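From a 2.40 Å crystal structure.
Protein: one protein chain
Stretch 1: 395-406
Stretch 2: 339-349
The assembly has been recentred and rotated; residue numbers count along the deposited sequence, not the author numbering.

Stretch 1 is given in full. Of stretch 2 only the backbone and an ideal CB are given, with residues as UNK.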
ATOM      1  N   LEU B 395      11.077   3.164 -19.033  1.00 43.24           N
ATOM      2  CA  LEU B 395       9.701   3.289 -19.496  1.00 41.24           C
ATOM      3  C   LEU B 395       8.861   2.101 -19.049  1.00 40.16           C
ATOM      4  O   LEU B 395       7.697   2.267 -18.667  1.00 38.93           O
ATOM      5  CB  LEU B 395       9.675   3.434 -21.018  1.00 41.96           C
ATOM      6  CG  LEU B 395       8.305   3.538 -21.687  1.00 40.01           C
ATOM      7  CD1 LEU B 395       7.548   4.766 -21.192  1.00 34.08           C
ATOM      8  CD2 LEU B 395       8.463   3.574 -23.200  1.00 44.02           C
ATOM      9  N   LEU B 396       9.433   0.895 -19.081  1.00 38.00           N
ATOM     10  CA  LEU B 396       8.699  -0.276 -18.619  1.00 37.98           C
ATOM     11  C   LEU B 396       8.381  -0.180 -17.131  1.00 40.30           C
ATOM     12  O   LEU B 396       7.288  -0.564 -16.698  1.00 42.09           O
ATOM     13  CB  LEU B 396       9.491  -1.546 -18.920  1.00 39.15           C
ATOM     14  CG  LEU B 396       9.661  -1.903 -20.398  1.00 42.02           C
ATOM     15  CD1 LEU B 396      10.223  -3.307 -20.533  1.00 43.96           C
ATOM     16  CD2 LEU B 396       8.343  -1.774 -21.149  1.00 41.00           C
ATOM     17  N   GLU B 397       9.321   0.330 -16.329  1.00 37.70           N
ATOM     18  CA  GLU B 397       9.036   0.540 -14.912  1.00 38.93           C
ATOM     19  C   GLU B 397       7.933   1.570 -14.713  1.00 41.05           C
ATOM     20  O   GLU B 397       7.153   1.467 -13.760  1.00 42.55           O
ATOM     21  CB  GLU B 397      10.302   0.966 -14.167  1.00 39.62           C
ATOM     22  CG  GLU B 397      11.325  -0.148 -14.005  1.00 43.41           C
ATOM     23  CD  GLU B 397      12.616   0.326 -13.367  1.00 49.42           C
ATOM     24  OE1 GLU B 397      12.689   1.506 -12.966  1.00 51.16           O
ATOM     25  OE2 GLU B 397      13.559  -0.486 -13.269  1.00 54.34           O
ATOM     26  N   TRP B 398       7.848   2.562 -15.602  1.00 37.77           N
ATOM     27  CA  TRP B 398       6.763   3.533 -15.521  1.00 36.13           C
ATOM     28  C   TRP B 398       5.410   2.860 -15.724  1.00 37.54           C
ATOM     29  O   TRP B 398       4.444   3.167 -15.016  1.00 41.37           O
ATOM     30  CB  TRP B 398       6.978   4.650 -16.546  1.00 33.58           C
ATOM     31  CG  TRP B 398       5.881   5.671 -16.559  1.00 31.66           C
ATOM     32  CD1 TRP B 398       5.829   6.831 -15.842  1.00 30.20           C
ATOM     33  CD2 TRP B 398       4.669   5.616 -17.322  1.00 30.19           C
ATOM     34  NE1 TRP B 398       4.662   7.504 -16.113  1.00 29.88           N
ATOM     35  CE2 TRP B 398       3.933   6.779 -17.018  1.00 32.62           C
ATOM     36  CE3 TRP B 398       4.138   4.699 -18.234  1.00 29.31           C
ATOM     37  CZ2 TRP B 398       2.690   7.048 -17.595  1.00 32.10           C
ATOM     38  CZ3 TRP B 398       2.903   4.967 -18.804  1.00 29.71           C
ATOM     39  CH2 TRP B 398       2.194   6.131 -18.482  1.00 30.61           C
ATOM     40  N   TYR B 399       5.321   1.937 -16.684  1.00 35.75           N
ATOM     41  CA  TYR B 399       4.070   1.216 -16.908  1.00 37.13           C
ATOM     42  C   TYR B 399       3.713   0.356 -15.704  1.00 36.75           C
ATOM     43  O   TYR B 399       2.552   0.307 -15.282  1.00 34.93           O
ATOM     44  CB  TYR B 399       4.174   0.349 -18.163  1.00 39.56           C
ATOM     45  CG  TYR B 399       3.891   1.075 -19.459  1.00 41.74           C
ATOM     46  CD1 TYR B 399       2.595   1.174 -19.952  1.00 41.13           C
ATOM     47  CD2 TYR B 399       4.919   1.650 -20.195  1.00 40.99           C
ATOM     48  CE1 TYR B 399       2.329   1.832 -21.135  1.00 42.49           C
ATOM     49  CE2 TYR B 399       4.663   2.312 -21.381  1.00 41.34           C
ATOM     50  CZ  TYR B 399       3.365   2.399 -21.846  1.00 43.07           C
ATOM     51  OH  TYR B 399       3.095   3.054 -23.025  1.00 43.65           O
ATOM     52  N   GLN B 400       4.706  -0.339 -15.144  1.00 38.23           N
ATOM     53  CA  GLN B 400       4.452  -1.233 -14.020  1.00 39.98           C
ATOM     54  C   GLN B 400       3.978  -0.462 -12.795  1.00 40.09           C
ATOM     55  O   GLN B 400       3.139  -0.953 -12.031  1.00 38.34           O
ATOM     56  CB  GLN B 400       5.713  -2.041 -13.704  1.00 42.56           C
ATOM     57  CG  GLN B 400       5.543  -3.062 -12.594  1.00 49.18           C
ATOM     58  CD  GLN B 400       6.563  -4.186 -12.668  1.00 55.80           C
ATOM     59  OE1 GLN B 400       7.054  -4.528 -13.745  1.00 59.07           O
ATOM     60  NE2 GLN B 400       6.883  -4.768 -11.518  1.00 56.01           N
ATOM     61  N   ASN B 401       4.494   0.753 -12.596  1.00 40.32           N
ATOM     62  CA  ASN B 401       4.068   1.562 -11.460  1.00 39.17           C
ATOM     63  C   ASN B 401       2.591   1.930 -11.537  1.00 39.00           C
ATOM     64  O   ASN B 401       1.975   2.192 -10.498  1.00 39.72           O
ATOM     65  CB  ASN B 401       4.929   2.823 -11.367  1.00 39.14           C
ATOM     66  CG  ASN B 401       4.613   3.653 -10.145  1.00 39.04           C
ATOM     67  OD1 ASN B 401       4.913   3.258  -9.018  1.00 42.97           O
ATOM     68  ND2 ASN B 401       4.011   4.814 -10.358  1.00 34.18           N
ATOM     69  N   CYS B 402       2.003   1.931 -12.738  1.00 38.32           N
ATOM     70  CA  CYS B 402       0.601   2.314 -12.875  1.00 37.58           C
ATOM     71  C   CYS B 402      -0.337   1.324 -12.198  1.00 39.95           C
ATOM     72  O   CYS B 402      -1.428   1.713 -11.770  1.00 41.77           O
ATOM     73  CB  CYS B 402       0.227   2.455 -14.349  1.00 38.39           C
ATOM     74  SG  CYS B 402       1.036   3.831 -15.176  1.00 39.98           S
ATOM     75  N   SER B 403       0.051   0.055 -12.092  1.00 38.92           N
ATOM     76  CA  SER B 403      -0.822  -0.937 -11.484  1.00 41.27           C
ATOM     77  C   SER B 403      -0.546  -1.137  -9.998  1.00 40.91           C
ATOM     78  O   SER B 403      -1.002  -2.131  -9.424  1.00 42.04           O
ATOM     79  CB  SER B 403      -0.706  -2.271 -12.223  1.00 42.44           C
ATOM     80  OG  SER B 403       0.492  -2.929 -11.872  1.00 47.97           O
ATOM     81  N   GLN B 404       0.185  -0.223  -9.364  1.00 39.95           N
ATOM     82  CA  GLN B 404       0.379  -0.293  -7.926  1.00 41.14           C
ATOM     83  C   GLN B 404      -0.849   0.263  -7.209  1.00 42.95           C
ATOM     84  O   GLN B 404      -1.725   0.883  -7.817  1.00 44.31           O
ATOM     85  CB  GLN B 404       1.638   0.473  -7.516  1.00 39.41           C
ATOM     86  CG  GLN B 404       2.907  -0.016  -8.200  1.00 39.64           C
ATOM     87  CD  GLN B 404       3.136  -1.500  -7.997  1.00 43.81           C
ATOM     88  OE1 GLN B 404       3.027  -2.010  -6.882  1.00 44.92           O
ATOM     89  NE2 GLN B 404       3.438  -2.207  -9.082  1.00 44.76           N
ATOM     90  N   ASN B 405      -0.918   0.035  -5.897  1.00 43.37           N
ATOM     91  CA  ASN B 405      -2.030   0.594  -5.144  1.00 42.20           C
ATOM     92  C   ASN B 405      -1.890   2.114  -5.050  1.00 40.86           C
ATOM     93  O   ASN B 405      -0.875   2.701  -5.435  1.00 37.92           O
ATOM     94  CB  ASN B 405      -2.136  -0.040  -3.754  1.00 42.26           C
ATOM     95  CG  ASN B 405      -0.946   0.270  -2.861  1.00 43.35           C
ATOM     96  OD1 ASN B 405      -0.752   1.409  -2.431  1.00 44.38           O
ATOM     97  ND2 ASN B 405      -0.162  -0.754  -2.548  1.00 42.60           N
ATOM     98  N   THR B 406      -2.937   2.752  -4.520  1.00 40.72           N
ATOM     99  CA  THR B 406      -3.040   4.208  -4.583  1.00 40.75           C
ATOM    100  C   THR B 406      -1.950   4.917  -3.785  1.00 39.99           C
ATOM    101  O   THR B 406      -1.640   6.076  -4.085  1.00 39.66           O
ATOM    102  CB  THR B 406      -4.427   4.657  -4.108  1.00 42.04           C
ATOM    103  OG1 THR B 406      -4.602   6.050  -4.396  1.00 44.07           O
ATOM    104  CG2 THR B 406      -4.589   4.430  -2.612  1.00 42.01           C
ATOM    105  N   UNK B 339      -5.942  -8.540 -10.954  1.00 41.35           N
ATOM    106  CA  UNK B 339      -5.826  -7.805 -12.209  1.00 40.54           C
ATOM    107  C   UNK B 339      -4.605  -6.894 -12.203  1.00 39.70           C
ATOM    108  O   UNK B 339      -3.980  -6.677 -13.247  1.00 39.40           O
ATOM    109  CB  UNK B 339      -7.092  -6.985 -12.464  1.00 40.54           C
ATOM    110  N   UNK B 340      -4.244  -6.353 -11.037  1.00 38.23           N
ATOM    111  CA  UNK B 340      -3.095  -5.456 -10.975  1.00 37.90           C
ATOM    112  C   UNK B 340      -1.784  -6.219 -11.114  1.00 41.41           C
ATOM    113  O   UNK B 340      -0.816  -5.698 -11.677  1.00 45.11           O
ATOM    114  CB  UNK B 340      -3.106  -4.671  -9.662  1.00 37.90           C
ATOM    115  N   UNK B 341      -1.721  -7.447 -10.599  1.00 41.99           N
ATOM    116  CA  UNK B 341      -0.558  -8.286 -10.868  1.00 43.55           C
ATOM    117  C   UNK B 341      -0.564  -8.738 -12.318  1.00 44.17           C
ATOM    118  O   UNK B 341       0.488  -8.837 -12.962  1.00 45.34           O
ATOM    119  CB  UNK B 341      -0.532  -9.496  -9.932  1.00 43.55           C
ATOM    120  N   UNK B 342      -1.752  -9.011 -12.858  1.00 44.93           N
ATOM    121  CA  UNK B 342      -1.854  -9.610 -14.182  1.00 48.03           C
ATOM    122  C   UNK B 342      -1.355  -8.662 -15.266  1.00 49.48           C
ATOM    123  O   UNK B 342      -0.685  -9.094 -16.214  1.00 50.35           O
ATOM    124  CB  UNK B 342      -3.301 -10.016 -14.468  1.00 48.03           C
ATOM    125  N   UNK B 343      -1.650  -7.367 -15.132  1.00 46.71           N
ATOM    126  CA  UNK B 343      -1.338  -6.421 -16.202  1.00 45.77           C
ATOM    127  C   UNK B 343       0.148  -6.375 -16.548  1.00 44.32           C
ATOM    128  O   UNK B 343       0.483  -6.567 -17.729  1.00 46.21           O
ATOM    129  CB  UNK B 343      -1.810  -5.021 -15.805  1.00 45.77           C
ATOM    130  N   UNK B 344       1.083  -6.154 -15.612  1.00 43.64           N
ATOM    131  CA  UNK B 344       2.495  -6.123 -16.032  1.00 46.55           C
ATOM    132  C   UNK B 344       2.986  -7.446 -16.594  1.00 48.63           C
ATOM    133  O   UNK B 344       3.808  -7.444 -17.518  1.00 50.83           O
ATOM    134  CB  UNK B 344       3.381  -5.726 -14.849  1.00 46.55           C
ATOM    135  N   UNK B 345       2.499  -8.577 -16.076  1.00 48.72           N
ATOM    136  CA  UNK B 345       2.906  -9.870 -16.621  1.00 48.45           C
ATOM    137  C   UNK B 345       2.289 -10.120 -17.990  1.00 47.85           C
ATOM    138  O   UNK B 345       2.926 -10.732 -18.855  1.00 47.72           O
ATOM    139  CB  UNK B 345       2.517 -10.996 -15.661  1.00 48.45           C
ATOM    140  N   UNK B 346       1.056  -9.658 -18.199  1.00 47.25           N
ATOM    141  CA  UNK B 346       0.408  -9.749 -19.501  1.00 45.01           C
ATOM    142  C   UNK B 346       0.990  -8.748 -20.490  1.00 44.83           C
ATOM    143  O   UNK B 346       1.037  -9.023 -21.695  1.00 45.20           O
ATOM    144  CB  UNK B 346      -1.099  -9.525 -19.358  1.00 45.01           C
ATOM    145  N   UNK B 347       1.441  -7.594 -19.999  1.00 43.45           N
ATOM    146  CA  UNK B 347       1.973  -6.544 -20.864  1.00 45.26           C
ATOM    147  C   UNK B 347       3.429  -6.812 -21.230  1.00 48.62           C
ATOM    148  O   UNK B 347       3.821  -6.644 -22.390  1.00 51.62           O
ATOM    149  CB  UNK B 347       1.847  -5.180 -20.182  1.00 45.26           C
ATOM    150  N   UNK B 348       4.236  -7.230 -20.259  1.00 47.48           N
ATOM    151  CA  UNK B 348       5.646  -7.546 -20.452  1.00 49.11           C
ATOM    152  C   UNK B 348       5.778  -9.056 -20.323  1.00 53.21           C
ATOM    153  O   UNK B 348       5.656  -9.602 -19.218  1.00 54.78           O
ATOM    154  CB  UNK B 348       6.539  -6.813 -19.449  1.00 49.11           C
ATOM    155  N   UNK B 349       6.041  -9.732 -21.439  1.00 54.30           N
ATOM    156  CA  UNK B 349       5.808 -11.163 -21.551  1.00 56.67           C
ATOM    157  C   UNK B 349       7.106 -11.967 -21.439  1.00 62.91           C
ATOM    158  O   UNK B 349       8.194 -11.428 -21.218  1.00 65.79           O
ATOM    159  CB  UNK B 349       5.114 -11.474 -22.878  1.00 56.67           C
TER

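Stretch 1 begins as a helix. The helical part of stretch 2 runs nearly antiparallel to it, at 158°, with the axes 9.3 Å apart at closest approach.

Position 339 is helical. Its ideal CB has nothing of stretch 1 within 5.5 Å, so stretch 1 sets no preference. It is Ala339.

Position 340 points its CB toward stretch 1. The ideal CB lies 3.3 Å from Ser403 O. That carbonyl is an acceptor, so a side chain with a donor would suit, either short (Ser, Thr) or long and folded back to the carbonyl (Lys, Arg, Gln). The residue is Arg340. Its NH1 donates to Ser403 O at 3.1 Å, with the carbonyl at the edge of the guanidinium. Asn405 CA lies over one face. NH1 is also 3.4 Å from Asn405 N, but both are donors and do not bond. Water 1 accepts from both, Arg340 NH1 at 3.3 Å and Asn405 N at 2.8 Å, and donates to Gln404 OE1 (2.8 Å). The backbone contributes too, since Ser403 OG donates to Arg340 O at 3.1 Å.

Positions 341 and 342 point away from stretch 1, which leaves their choice open. They are Ile341 and Leu342, and neither makes contact.

Position 343 points toward stretch 1, with its ideal CB 4.6 Å from Ser403 CB. The Tyr399 ring lies farther along. Leu or Met could cover Ser403 CB, and a large aromatic best reaches Tyr399. The residue is Phe343, with chi1 t. Its CD2 lies 3.9 Å from Ser403 CB. The ring presents its edge to Tyr399 O; Phe343 CE2 is 3.6 Å from Tyr399 O. At the edge of the tyrosine ring, Phe343 CZ is 4.5 Å from Tyr399 CD1.

Position 344 also points toward stretch 1, and here the backbones are close: its CA is 5.6 Å from Gln400 CA. The ideal CB is 4.0 Å from Gln400 OE1. A compact side chain suits, such as Ala, Ser or Pro. The backbone N has no bond to the preceding turn and the helix is kinked, which favours proline. It is Pro344. Its CG lies 3.4 Å from Ser403 OG and 4.1 Å from Gln400 CG.

Position 345 points sideways and position 346 is out of reach. Stretch 1 sets no limit at either, so many side chains would do. Leu345 and Phe346 make no contact.

Position 347 points toward stretch 1, but its ideal CB touches nothing. Only a long side chain could reach the Tyr399 ring: Met or an aromatic. It is Phe347. The two rings form an offset stack, centroids 5.0 Å apart and planes at 30°. Phe347 CE2 lies over one face of the tyrosine, 3.8 Å from Tyr399 CD1.

Position 348 leaves the helix (phi/psi -110/109). Its ideal CB is 5.2 Å from Leu396 CD1, an apolar surface suited to Val, Ile, Leu or Met. It is Ile348, whose CD1 packs 3.9 Å from Leu396 CB.

Position 349 is out of reach, so many side chains would do. Arg349 instead donates from NE to Phe346 O at 3.0 Å.

Stretch 2 339-349: ARILFPLFFIR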
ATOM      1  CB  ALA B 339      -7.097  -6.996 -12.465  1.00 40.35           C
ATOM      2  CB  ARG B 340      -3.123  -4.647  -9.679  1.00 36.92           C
ATOM      3  CG  ARG B 340      -4.259  -3.642  -9.631  1.00 37.93           C
ATOM      4  CD  ARG B 340      -4.078  -2.602  -8.538  1.00 39.04           C
ATOM      5  NE  ARG B 340      -4.259  -3.155  -7.200  1.00 41.02           N
ATOM      6  CZ  ARG B 340      -3.271  -3.375  -6.339  1.00 41.47           C
ATOM      7  NH1 ARG B 340      -2.019  -3.088  -6.673  1.00 39.02           N
ATOM      8  NH2 ARG B 340      -3.535  -3.875  -5.139  1.00 41.86           N
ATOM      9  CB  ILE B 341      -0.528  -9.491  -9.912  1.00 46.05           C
ATOM     10  CG1 ILE B 341      -0.531  -9.028  -8.457  1.00 47.18           C
ATOM     11  CG2 ILE B 341       0.689 -10.373 -10.196  1.00 45.98           C
ATOM     12  CD1 ILE B 341      -0.615 -10.170  -7.455  1.00 47.51           C
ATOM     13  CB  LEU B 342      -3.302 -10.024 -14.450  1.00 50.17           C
ATOM     14  CG  LEU B 342      -3.520 -10.983 -15.618  1.00 54.05           C
ATOM     15  CD1 LEU B 342      -2.778 -12.280 -15.363  1.00 55.89           C
ATOM     16  CD2 LEU B 342      -5.005 -11.239 -15.817  1.00 54.33           C
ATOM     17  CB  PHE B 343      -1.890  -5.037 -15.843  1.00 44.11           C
ATOM     18  CG  PHE B 343      -1.272  -3.924 -16.630  1.00 43.19           C
ATOM     19  CD1 PHE B 343      -1.576  -3.746 -17.973  1.00 40.22           C
ATOM     20  CD2 PHE B 343      -0.383  -3.053 -16.030  1.00 43.05           C
ATOM     21  CE1 PHE B 343      -1.000  -2.723 -18.695  1.00 38.09           C
ATOM     22  CE2 PHE B 343       0.196  -2.026 -16.745  1.00 38.67           C
ATOM     23  CZ  PHE B 343      -0.113  -1.859 -18.079  1.00 36.07           C
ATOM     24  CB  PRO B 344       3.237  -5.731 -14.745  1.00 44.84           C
ATOM     25  CG  PRO B 344       2.211  -5.049 -13.912  1.00 42.63           C
ATOM     26  CD  PRO B 344       0.955  -5.819 -14.182  1.00 42.26           C
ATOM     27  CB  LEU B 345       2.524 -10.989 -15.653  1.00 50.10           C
ATOM     28  CG  LEU B 345       3.172 -10.872 -14.275  1.00 50.56           C
ATOM     29  CD1 LEU B 345       2.641 -11.936 -13.326  1.00 50.95           C
ATOM     30  CD2 LEU B 345       4.681 -10.970 -14.415  1.00 49.52           C
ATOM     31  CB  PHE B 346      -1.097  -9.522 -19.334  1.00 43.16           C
ATOM     32  CG  PHE B 346      -1.893  -9.715 -20.592  1.00 45.08           C
ATOM     33  CD1 PHE B 346      -2.334 -10.974 -20.958  1.00 47.12           C
ATOM     34  CD2 PHE B 346      -2.221  -8.635 -21.395  1.00 47.39           C
ATOM     35  CE1 PHE B 346      -3.071 -11.159 -22.109  1.00 48.83           C
ATOM     36  CE2 PHE B 346      -2.960  -8.812 -22.549  1.00 50.23           C
ATOM     37  CZ  PHE B 346      -3.386 -10.078 -22.906  1.00 50.80           C
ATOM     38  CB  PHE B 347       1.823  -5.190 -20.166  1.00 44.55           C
ATOM     39  CG  PHE B 347       2.097  -4.008 -21.046  1.00 47.16           C
ATOM     40  CD1 PHE B 347       1.236  -3.679 -22.080  1.00 46.96           C
ATOM     41  CD2 PHE B 347       3.200  -3.201 -20.816  1.00 47.89           C
ATOM     42  CE1 PHE B 347       1.485  -2.580 -22.885  1.00 46.84           C
ATOM     43  CE2 PHE B 347       3.451  -2.103 -21.615  1.00 47.33           C
ATOM     44  CZ  PHE B 347       2.592  -1.792 -22.650  1.00 45.84           C
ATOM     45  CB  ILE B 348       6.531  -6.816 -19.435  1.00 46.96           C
ATOM     46  CG1 ILE B 348       6.232  -5.315 -19.466  1.00 46.88           C
ATOM     47  CG2 ILE B 348       8.001  -7.087 -19.702  1.00 47.02           C
ATOM     48  CD1 ILE B 348       6.975  -4.519 -18.418  1.00 47.58           C
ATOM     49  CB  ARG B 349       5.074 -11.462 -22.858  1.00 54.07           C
ATOM     50  CG  ARG B 349       3.690 -10.838 -22.910  1.00 52.95           C
ATOM     51  CD  ARG B 349       2.898 -11.286 -24.121  1.00 54.80           C
ATOM     52  NE  ARG B 349       1.540 -10.758 -24.064  1.00 57.37           N
ATOM     53  CZ  ARG B 349       0.617 -10.940 -25.003  1.00 60.95           C
ATOM     54  NH1 ARG B 349       0.895 -11.644 -26.093  1.00 62.98           N
ATOM     55  NH2 ARG B 349      -0.591 -10.415 -24.848  1.00 61.09           N
TER
HETATM   56  O   HOH W   1       0.731  -2.105  -5.246  1.00 42.48           O
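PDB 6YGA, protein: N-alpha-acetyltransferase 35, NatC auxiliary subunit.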